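Local coordinates for alpha-1,2-mannosyltransferase (Ktr4), putative (Neosartorya fumigata, PDB 7BOP), which belongs to a fungal family of glycosyltransferases built on the GT-A fold and is modelled with guanosine-5'-diphosphate and a manganese ion bound, at residues A[231-234]-A[235-239]; A[295-298]-A[299-302]. All blocks are in the same frame, centred on the assembly; numbering follows the deposited sequence.

Along the chain the two contacts come in series, neither nesting in nor crossing the other. Contact 1 is the turn by which the loop following strand 218-224 enters helix 234-244, with residues 231-234 folding against 235-239. About 55 residues further on, after strand 284-287, contact 2 occupies successive turns of helix 294-306; like contact 1 it is local and closes no large loop. Their centres lie about 14 Å apart, and the two helices touch: T238 OG1 and Y299 OH, 2.7 Å apart, are probably hydrogen-bonded, L234 CD1 packs against the Y299 hydroxyl and E237 on H302. Helix 316-327 packs against both.

Contact 1: residues A[231-234]-A[235-239]; sequences VPTL and WPETK
T238 curls back onto L234: with chi1 at -59°, OG1 stands beside its own backbone N, on the side facing the preceding turn, and donates to L234 O at 2.8 Å; the same hydroxyl is also hydrogen-bonded to Y299 OH of helix 294-306. It approaches L234 O from above the carbonyl plane, while T238 N reaches that oxygen at 2.9 Å, so L234 O is gripped twice. The leucine side chain slants across the threonine, its CD1 being the branch nearest OG1, and buries itself against helices 294-306 and 316-327, as a branched apolar residue should. E237 CB and CG lie beside T233 O. E237 N donates to T233 O at 2.9 Å, and CG sits 3.2 Å from that oxygen; beyond it the chain bends at chi2 (-65°), the carboxylate stands off T233, and a water spans the gap between OE2 and T233 OG1. K240 forms a salt bridge with OE1, and E312 takes a bond from the T233 hydroxyl. P236 suits this first turn because it has no N-H to satisfy; its CD lies 3.6 Å from T233 O. The W235 indole packs on M255 and L258. With no side-chain cap from T233 at the N-cap position, the first N-H groups are met by a second water, held also by V231 O (W235 N), and by T233 O and L234 O (E237 N and T238 N).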
ATOM      1  N   VAL A 231     -16.854   2.492   2.200  1.00 28.80           N
ATOM      2  CA  VAL A 231     -16.411   3.897   2.218  1.00 29.09           C
ATOM      3  C   VAL A 231     -17.487   4.953   1.873  1.00 29.31           C
ATOM      4  O   VAL A 231     -17.145   6.000   1.343  1.00 30.57           O
ATOM      5  CB  VAL A 231     -15.181   4.100   1.284  1.00 28.48           C
ATOM      6  CG1 VAL A 231     -13.963   3.353   1.815  1.00 29.55           C
ATOM      7  CG2 VAL A 231     -15.480   3.665  -0.150  1.00 28.93           C
ATOM      8  N   PRO A 232     -18.779   4.712   2.205  1.00 29.98           N
ATOM      9  CA  PRO A 232     -19.772   5.653   1.668  1.00 30.26           C
ATOM     10  C   PRO A 232     -19.631   7.135   2.076  1.00 30.35           C
ATOM     11  O   PRO A 232     -19.902   7.990   1.248  1.00 30.33           O
ATOM     12  CB  PRO A 232     -21.114   5.058   2.129  1.00 30.43           C
ATOM     13  CG  PRO A 232     -20.774   4.213   3.293  1.00 30.69           C
ATOM     14  CD  PRO A 232     -19.429   3.633   2.964  1.00 30.18           C
ATOM     15  N   THR A 233     -19.199   7.443   3.297  1.00 29.30           N
ATOM     16  CA  THR A 233     -18.996   8.853   3.694  1.00 29.78           C
ATOM     17  C   THR A 233     -17.539   9.332   3.664  1.00 29.53           C
ATOM     18  O   THR A 233     -17.252  10.457   4.086  1.00 29.42           O
ATOM     19  CB  THR A 233     -19.609   9.178   5.080  1.00 30.24           C
ATOM     20  OG1 THR A 233     -18.961   8.419   6.109  1.00 31.02           O
ATOM     21  CG2 THR A 233     -21.107   8.894   5.096  1.00 32.04           C
ATOM     22  N   LEU A 234     -16.625   8.513   3.145  1.00 29.96           N
ATOM     23  CA  LEU A 234     -15.204   8.888   3.114  1.00 29.87           C
ATOM     24  C   LEU A 234     -14.983  10.144   2.281  1.00 29.01           C
ATOM     25  O   LEU A 234     -14.351  11.092   2.748  1.00 29.07           O
ATOM     26  CB  LEU A 234     -14.337   7.733   2.593  1.00 29.88           C
ATOM     27  CG  LEU A 234     -12.827   7.975   2.501  1.00 30.15           C
ATOM     28  CD1 LEU A 234     -12.270   8.498   3.825  1.00 30.53           C
ATOM     29  CD2 LEU A 234     -12.143   6.678   2.095  1.00 30.10           C
ATOM     30  N   TRP A 235     -15.528  10.173   1.070  1.00 28.84           N
ATOM     31  CA  TRP A 235     -15.367  11.344   0.205  1.00 29.82           C
ATOM     32  C   TRP A 235     -16.116  12.578   0.726  1.00 31.02           C
ATOM     33  O   TRP A 235     -15.551  13.686   0.724  1.00 31.19           O
ATOM     34  CB  TRP A 235     -15.726  11.031  -1.249  1.00 29.51           C
ATOM     35  CG  TRP A 235     -15.331  12.116  -2.208  1.00 29.88           C
ATOM     36  CD1 TRP A 235     -16.163  12.916  -2.925  1.00 31.07           C
ATOM     37  CD2 TRP A 235     -14.005  12.533  -2.529  1.00 30.92           C
ATOM     38  NE1 TRP A 235     -15.444  13.803  -3.680  1.00 31.30           N
ATOM     39  CE2 TRP A 235     -14.112  13.594  -3.453  1.00 31.39           C
ATOM     40  CE3 TRP A 235     -12.730  12.103  -2.137  1.00 31.08           C
ATOM     41  CZ2 TRP A 235     -12.996  14.232  -3.990  1.00 30.89           C
ATOM     42  CZ3 TRP A 235     -11.627  12.738  -2.667  1.00 30.21           C
ATOM     43  CH2 TRP A 235     -11.763  13.791  -3.584  1.00 31.81           C
ATOM     44  N   PRO A 236     -17.379  12.403   1.176  1.00 31.38           N
ATOM     45  CA  PRO A 236     -18.038  13.524   1.846  1.00 31.52           C
ATOM     46  C   PRO A 236     -17.218  14.115   3.007  1.00 31.41           C
ATOM     47  O   PRO A 236     -17.090  15.335   3.094  1.00 31.89           O
ATOM     48  CB  PRO A 236     -19.344  12.910   2.330  1.00 30.12           C
ATOM     49  CG  PRO A 236     -19.684  11.944   1.237  1.00 31.38           C
ATOM     50  CD  PRO A 236     -18.356  11.356   0.807  1.00 32.06           C
ATOM     51  N   GLU A 237     -16.647  13.262   3.853  1.00 31.97           N
ATOM     52  CA  GLU A 237     -15.811  13.732   4.968  1.00 32.93           C
ATOM     53  C   GLU A 237     -14.529  14.396   4.484  1.00 32.25           C
ATOM     54  O   GLU A 237     -14.100  15.414   5.038  1.00 31.60           O
ATOM     55  CB  GLU A 237     -15.493  12.599   5.945  1.00 33.36           C
ATOM     56  CG  GLU A 237     -16.683  12.149   6.783  1.00 35.96           C
ATOM     57  CD  GLU A 237     -17.203  13.207   7.752  1.00 40.51           C
ATOM     58  OE1 GLU A 237     -16.510  14.239   7.976  1.00 40.77           O
ATOM     59  OE2 GLU A 237     -18.309  13.000   8.305  1.00 42.50           O
ATOM     60  N   THR A 238     -13.936  13.843   3.429  1.00 31.71           N
ATOM     61  CA  THR A 238     -12.760  14.444   2.785  1.00 31.62           C
ATOM     62  C   THR A 238     -13.048  15.869   2.282  1.00 32.96           C
ATOM     63  O   THR A 238     -12.258  16.798   2.511  1.00 30.23           O
ATOM     64  CB  THR A 238     -12.257  13.538   1.636  1.00 31.03           C
ATOM     65  OG1 THR A 238     -11.910  12.244   2.168  1.00 30.06           O
ATOM     66  CG2 THR A 238     -11.054  14.152   0.913  1.00 31.97           C
ATOM     67  N   LYS A 239     -14.174  16.032   1.591  1.00 31.78           N
ATOM     68  CA  LYS A 239     -14.580  17.359   1.105  1.00 34.34           C
ATOM     69  C   LYS A 239     -14.798  18.374   2.237  1.00 33.53           C
ATOM     70  O   LYS A 239     -14.476  19.551   2.069  1.00 33.89           O
ATOM     71  CB  LYS A 239     -15.827  17.268   0.233  1.00 35.49           C
ATOM     72  CG  LYS A 239     -15.556  16.692  -1.151  1.00 38.42           C
ATOM     73  CD  LYS A 239     -16.852  16.288  -1.852  1.00 40.45           C
ATOM     74  CE  LYS A 239     -17.688  17.471  -2.239  1.00 42.34           C
ATOM     75  NZ  LYS A 239     -18.933  17.057  -2.920  1.00 41.95           N
TER
HETATM   76  O   HOH W   1     -16.497   7.923  -0.427  1.00 28.79           O
HETATM   77  O   HOH W   2     -19.145  10.111   8.321  1.00 51.52           O

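Contact 2: residues A[295-298]-A[299-302]; sequences QYDA and YFNH
Y296 meets both Y299 and F300 one turn on. Its CE1 lies 4.2 Å from F300 CB, and its CE2 comes in at the edge of the Y299 ring, 4.3 Å from CD2. Beneath the side chains four successive i+4 to i bonds link the segments: Q295 O, Y296 O, D297 O and A298 O accept from the N-H groups of Y299, F300, N301 and H302. The F300 N to Y296 O bond is 2.8 Å long.

The polar ends find partners as well. Both tyrosine hydroxyls lie in buried surroundings, and each has a hydrogen-bonding partner: Y296 OH pairs with S175 O, Y299 OH with T238 OG1. D297 suits the border between core and solvent because its two oxygens divide their work. OD1 takes the Y179 hydroxyl and a salt bridge from K180, which should stabilise the carboxylate as an anion. OD2 receives a water at 2.7 Å that in turn accepts from N301 ND2 at 3.0 Å. The water bridges a direct ND2 to OD2 separation of 3.7 Å; the carboxylate and amide planes stand 68° apart, and ND2 is also near D297 O, but at a poor angle for a bond. N301 reaches the water because CG lies beside its own backbone N (chi1 -72°). The small methyl of A298 touches both F241 and Y248.

Spacings of three and four residues thus put Y296, Y299 and F300 on the buried face of the helix and D297 and N301 at its partly exposed border, the pattern of an amphipathic alpha-helix packed among other helices in a GT-A alpha/beta domain.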
ATOM      1  N   GLN A 295      -0.347  18.212   6.493  1.00 33.35           N
ATOM      2  CA  GLN A 295      -1.535  18.025   5.667  1.00 34.66           C
ATOM      3  C   GLN A 295      -2.112  16.626   5.857  1.00 33.73           C
ATOM      4  O   GLN A 295      -3.268  16.481   6.275  1.00 33.54           O
ATOM      5  CB  GLN A 295      -1.234  18.285   4.191  1.00 37.46           C
ATOM      6  CG  GLN A 295      -0.939  19.744   3.857  1.00 39.78           C
ATOM      7  CD  GLN A 295       0.490  20.170   4.155  1.00 45.36           C
ATOM      8  OE1 GLN A 295       1.371  19.345   4.419  1.00 41.50           O
ATOM      9  NE2 GLN A 295       0.720  21.480   4.146  1.00 50.25           N
ATOM     10  N   TYR A 296      -1.309  15.603   5.576  1.00 32.05           N
ATOM     11  CA  TYR A 296      -1.799  14.233   5.687  1.00 30.94           C
ATOM     12  C   TYR A 296      -2.245  13.906   7.103  1.00 31.84           C
ATOM     13  O   TYR A 296      -3.306  13.304   7.303  1.00 31.08           O
ATOM     14  CB  TYR A 296      -0.794  13.175   5.213  1.00 30.56           C
ATOM     15  CG  TYR A 296      -1.416  11.803   5.345  1.00 29.78           C
ATOM     16  CD1 TYR A 296      -1.301  11.081   6.533  1.00 29.53           C
ATOM     17  CD2 TYR A 296      -2.210  11.274   4.323  1.00 29.86           C
ATOM     18  CE1 TYR A 296      -1.925   9.857   6.696  1.00 28.73           C
ATOM     19  CE2 TYR A 296      -2.831  10.041   4.471  1.00 29.26           C
ATOM     20  CZ  TYR A 296      -2.679   9.339   5.656  1.00 28.87           C
ATOM     21  OH  TYR A 296      -3.292   8.132   5.828  1.00 29.12           O
ATOM     22  N   ASP A 297      -1.431  14.255   8.092  1.00 31.65           N
ATOM     23  CA  ASP A 297      -1.766  13.877   9.449  1.00 32.51           C
ATOM     24  C   ASP A 297      -3.017  14.595   9.956  1.00 31.97           C
ATOM     25  O   ASP A 297      -3.780  14.009  10.708  1.00 30.95           O
ATOM     26  CB  ASP A 297      -0.602  14.100  10.404  1.00 34.33           C
ATOM     27  CG  ASP A 297      -0.761  13.329  11.688  1.00 34.66           C
ATOM     28  OD1 ASP A 297      -1.081  12.117  11.649  1.00 35.45           O
ATOM     29  OD2 ASP A 297      -0.572  13.939  12.748  1.00 38.19           O
ATOM     30  N   ALA A 298      -3.222  15.850   9.556  1.00 32.21           N
ATOM     31  CA  ALA A 298      -4.477  16.554   9.873  1.00 32.76           C
ATOM     32  C   ALA A 298      -5.676  15.843   9.226  1.00 32.07           C
ATOM     33  O   ALA A 298      -6.731  15.710   9.849  1.00 31.30           O
ATOM     34  CB  ALA A 298      -4.418  18.006   9.423  1.00 33.24           C
ATOM     35  N   TYR A 299      -5.494  15.380   7.989  1.00 32.05           N
ATOM     36  CA  TYR A 299      -6.508  14.586   7.283  1.00 31.03           C
ATOM     37  C   TYR A 299      -6.829  13.318   8.056  1.00 30.83           C
ATOM     38  O   TYR A 299      -8.006  13.017   8.303  1.00 30.20           O
ATOM     39  CB  TYR A 299      -6.044  14.267   5.857  1.00 30.76           C
ATOM     40  CG  TYR A 299      -6.987  13.394   5.054  1.00 30.96           C
ATOM     41  CD1 TYR A 299      -8.307  13.787   4.827  1.00 32.14           C
ATOM     42  CD2 TYR A 299      -6.556  12.185   4.493  1.00 32.00           C
ATOM     43  CE1 TYR A 299      -9.172  12.996   4.081  1.00 32.09           C
ATOM     44  CE2 TYR A 299      -7.421  11.391   3.740  1.00 30.18           C
ATOM     45  CZ  TYR A 299      -8.721  11.800   3.536  1.00 30.60           C
ATOM     46  OH  TYR A 299      -9.590  11.020   2.791  1.00 31.09           O
ATOM     47  N   PHE A 300      -5.796  12.587   8.483  1.00 31.13           N
ATOM     48  CA  PHE A 300      -6.037  11.387   9.265  1.00 31.90           C
ATOM     49  C   PHE A 300      -6.840  11.698  10.533  1.00 33.34           C
ATOM     50  O   PHE A 300      -7.814  11.015  10.833  1.00 32.44           O
ATOM     51  CB  PHE A 300      -4.758  10.632   9.654  1.00 32.25           C
ATOM     52  CG  PHE A 300      -5.009   9.621  10.722  1.00 31.87           C
ATOM     53  CD1 PHE A 300      -5.682   8.444  10.419  1.00 33.22           C
ATOM     54  CD2 PHE A 300      -4.698   9.894  12.051  1.00 33.38           C
ATOM     55  CE1 PHE A 300      -5.982   7.520  11.410  1.00 33.11           C
ATOM     56  CE2 PHE A 300      -4.996   8.972  13.050  1.00 33.70           C
ATOM     57  CZ  PHE A 300      -5.640   7.784  12.727  1.00 34.01           C
ATOM     58  N   ASN A 301      -6.421  12.720  11.282  1.00 33.54           N
ATOM     59  CA  ASN A 301      -7.107  13.055  12.529  1.00 34.03           C
ATOM     60  C   ASN A 301      -8.556  13.458  12.310  1.00 32.32           C
ATOM     61  O   ASN A 301      -9.409  13.097  13.115  1.00 32.53           O
ATOM     62  CB  ASN A 301      -6.361  14.129  13.318  1.00 35.50           C
ATOM     63  CG  ASN A 301      -5.083  13.602  13.931  1.00 36.97           C
ATOM     64  OD1 ASN A 301      -5.052  12.498  14.469  1.00 38.45           O
ATOM     65  ND2 ASN A 301      -4.024  14.387  13.856  1.00 39.47           N
ATOM     66  N   HIS A 302      -8.826  14.186  11.229  1.00 31.75           N
ATOM     67  CA  HIS A 302     -10.198  14.488  10.832  1.00 32.84           C
ATOM     68  C   HIS A 302     -11.026  13.205  10.631  1.00 32.14           C
ATOM     69  O   HIS A 302     -12.130  13.060  11.179  1.00 31.44           O
ATOM     70  CB  HIS A 302     -10.202  15.308   9.545  1.00 34.61           C
ATOM     71  CG  HIS A 302     -11.571  15.644   9.055  1.00 36.76           C
ATOM     72  ND1 HIS A 302     -12.304  14.796   8.251  1.00 39.50           N
ATOM     73  CD2 HIS A 302     -12.354  16.720   9.279  1.00 37.00           C
ATOM     74  CE1 HIS A 302     -13.480  15.341   7.999  1.00 38.06           C
ATOM     75  NE2 HIS A 302     -13.534  16.513   8.604  1.00 40.22           N
TER
HETATM   76  O   HOH W   3      -1.539  13.474  15.225  1.00 52.35           O